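Side-chain contact in L-serine ammonia-lyase (PDB 5C3U), which belongs to the pyridoxal-phosphate dependent enzymes and holds pyridoxal-5'-phosphate in a pocket of its single chain: residues F256-A261 and A285-Y290. Sequence-based numbering, arbitrary orientation.
Sequences FAVSDA and ALSLCY
In the alpha/beta fold of the fold-type II (tryptophan synthase beta-like) pyridoxal-phosphate enzymes, helices pack on the faces of a central sheet; here the edge strand 253-258, one of the two outermost in the larger, mixed sheet, packs through Phe256 and Val258 against Ser287 and Leu288 of helix 280-290. The axes of strand 256-258 and helix 285-290 approach to 9.2 Å, nearly at right angles (83°). Of the CA atoms of the two segments, those of Val258 and Ser287 come nearest, 7.7 Å apart. Both strand residues point their CB toward the helix, while Ala257 between them points away.

Leu288 supplies the apolar link. Its methyl CD2 reaches both strand side chains, lying 3.5 Å from Phe256 CD2 and 3.7 Å from Val258 CG1. The Phe256 ring is swung out with CG anti to the backbone N (chi1 -160°), and the methyl approaches it obliquely, near ring atoms CD2 and CE2. Leu288 also touches Ile203 on the adjacent strand 202-207 and Ile176 on the next, 174-178, and so touches three successive strands.

Ser287, one residue before Leu288 on the helix, faces Val258. With chi1 at 82°, OG stays close to its own helix and hydrogen-bonds to Ala284 O, which satisfies this buried hydroxyl, consistent with its resting against the valine methyls. Past Val258 the chain turns at Ser259, the N-cap of helix 260-274, whose OG bonds to Met262 N; Ala266 of that helix also touches Ser287. No hydrogen bond joins the two segments, and the pyridoxal-5'-phosphate is about 12 Å from the Val258 side chain. Ser287 OG sits over the fork of the valine in van der Waals contact, 3.4 Å from Val258 CG1 and 3.7 Å from Val258 CG2.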
loop_
_atom_site.group_PDB
_atom_site.type_symbol
_atom_site.label_atom_id
_atom_site.label_comp_id
_atom_site.label_asym_id
_atom_site.label_seq_id
_atom_site.Cartn_x
_atom_site.Cartn_y
_atom_site.Cartn_z
ATOM N N PHE A 256 -4.853 -12.763 -6.198
ATOM C CA PHE A 256 -3.975 -13.136 -7.286
ATOM C C PHE A 256 -2.524 -12.907 -6.873
ATOM O O PHE A 256 -2.222 -11.988 -6.116
ATOM C CB PHE A 256 -4.329 -12.330 -8.538
ATOM C CG PHE A 256 -3.828 -12.943 -9.812
ATOM C CD1 PHE A 256 -4.528 -13.991 -10.422
ATOM C CD2 PHE A 256 -2.663 -12.483 -10.404
ATOM C CE1 PHE A 256 -4.066 -14.562 -11.602
ATOM C CE2 PHE A 256 -2.195 -13.048 -11.583
ATOM C CZ PHE A 256 -2.890 -14.090 -12.180
ATOM N N ALA A 257 -1.628 -13.766 -7.330
ATOM C CA ALA A 257 -0.219 -13.608 -6.982
ATOM C C ALA A 257 0.627 -13.546 -8.234
ATOM O O ALA A 257 0.392 -14.298 -9.167
ATOM C CB ALA A 257 0.245 -14.747 -6.087
ATOM N N VAL A 258 1.584 -12.615 -8.255
ATOM C CA VAL A 258 2.552 -12.470 -9.343
ATOM C C VAL A 258 3.988 -12.715 -8.833
ATOM O O VAL A 258 4.242 -12.694 -7.625
ATOM C CB VAL A 258 2.460 -11.070 -10.004
ATOM C CG1 VAL A 258 1.039 -10.752 -10.462
ATOM C CG2 VAL A 258 2.991 -9.979 -9.069
ATOM N N SER A 259 4.934 -12.955 -9.739
ATOM C CA SER A 259 6.316 -13.198 -9.332
ATOM C C SER A 259 7.052 -11.869 -9.104
ATOM O O SER A 259 6.605 -10.822 -9.563
ATOM C CB SER A 259 7.062 -13.961 -10.421
ATOM O OG SER A 259 7.091 -13.183 -11.615
ATOM N N ASP A 260 8.186 -11.950 -8.425
ATOM C CA ASP A 260 9.073 -10.777 -8.272
ATOM C C ASP A 260 9.507 -10.245 -9.631
ATOM O O ASP A 260 9.618 -9.025 -9.808
ATOM C CB ASP A 260 10.265 -11.128 -7.393
ATOM C CG ASP A 260 9.960 -10.972 -5.902
ATOM O OD1 ASP A 260 8.787 -10.721 -5.531
ATOM O OD2 ASP A 260 10.902 -11.092 -5.083
ATOM N N ALA A 261 9.749 -11.142 -10.593
ATOM C CA ALA A 261 10.154 -10.725 -11.935
ATOM C C ALA A 261 9.063 -9.904 -12.625
ATOM O O ALA A 261 9.362 -8.905 -13.274
ATOM C CB ALA A 261 10.581 -11.913 -12.799
ATOM N N ALA A 285 0.682 -4.621 -8.658
ATOM C CA ALA A 285 -0.640 -4.308 -9.204
ATOM C C ALA A 285 -0.570 -3.923 -10.679
ATOM O O ALA A 285 -1.377 -4.386 -11.477
ATOM C CB ALA A 285 -1.321 -3.215 -8.402
ATOM N N LEU A 286 0.414 -3.098 -11.035
ATOM C CA LEU A 286 0.616 -2.697 -12.430
ATOM C C LEU A 286 0.914 -3.881 -13.354
ATOM O O LEU A 286 0.583 -3.852 -14.554
ATOM C CB LEU A 286 1.770 -1.670 -12.503
ATOM C CG LEU A 286 1.454 -0.257 -11.996
ATOM C CD1 LEU A 286 2.699 0.570 -11.695
ATOM C CD2 LEU A 286 0.609 0.494 -13.018
ATOM N N SER A 287 1.522 -4.925 -12.794
ATOM C CA SER A 287 1.947 -6.071 -13.600
ATOM C C SER A 287 0.772 -6.816 -14.236
ATOM O O SER A 287 0.923 -7.401 -15.311
ATOM C CB SER A 287 2.868 -7.021 -12.804
ATOM O OG SER A 287 2.143 -7.905 -11.980
ATOM N N LEU A 288 -0.400 -6.742 -13.617
ATOM C CA LEU A 288 -1.578 -7.378 -14.215
ATOM C C LEU A 288 -1.933 -6.723 -15.544
ATOM O O LEU A 288 -2.410 -7.390 -16.463
ATOM C CB LEU A 288 -2.775 -7.375 -13.271
ATOM C CG LEU A 288 -2.606 -8.129 -11.950
ATOM C CD1 LEU A 288 -3.977 -8.288 -11.328
ATOM C CD2 LEU A 288 -1.961 -9.494 -12.147
ATOM N N CYS A 289 -1.661 -5.421 -15.660
ATOM C CA CYS A 289 -1.936 -4.713 -16.905
ATOM C C CYS A 289 -0.851 -4.936 -17.942
ATOM O O CYS A 289 -1.144 -5.269 -19.101
ATOM C CB CYS A 289 -2.146 -3.220 -16.632
ATOM S SG CYS A 289 -3.640 -2.960 -15.649
ATOM N N TYR A 290 0.399 -4.773 -17.522
ATOM C CA TYR A 290 1.537 -4.912 -18.419
ATOM C C TYR A 290 1.666 -6.316 -19.010
ATOM O O TYR A 290 2.060 -6.470 -20.162
ATOM C CB TYR A 290 2.826 -4.499 -17.713
ATOM C CG TYR A 290 3.013 -3.003 -17.642
ATOM C CD1 TYR A 290 3.012 -2.236 -18.810
ATOM C CD2 TYR A 290 3.217 -2.350 -16.408
ATOM C CE1 TYR A 290 3.203 -0.862 -18.763
ATOM C CE2 TYR A 290 3.404 -0.972 -16.359
ATOM C CZ TYR A 290 3.401 -0.243 -17.543
ATOM O OH TYR A 290 3.600 1.120 -17.552
#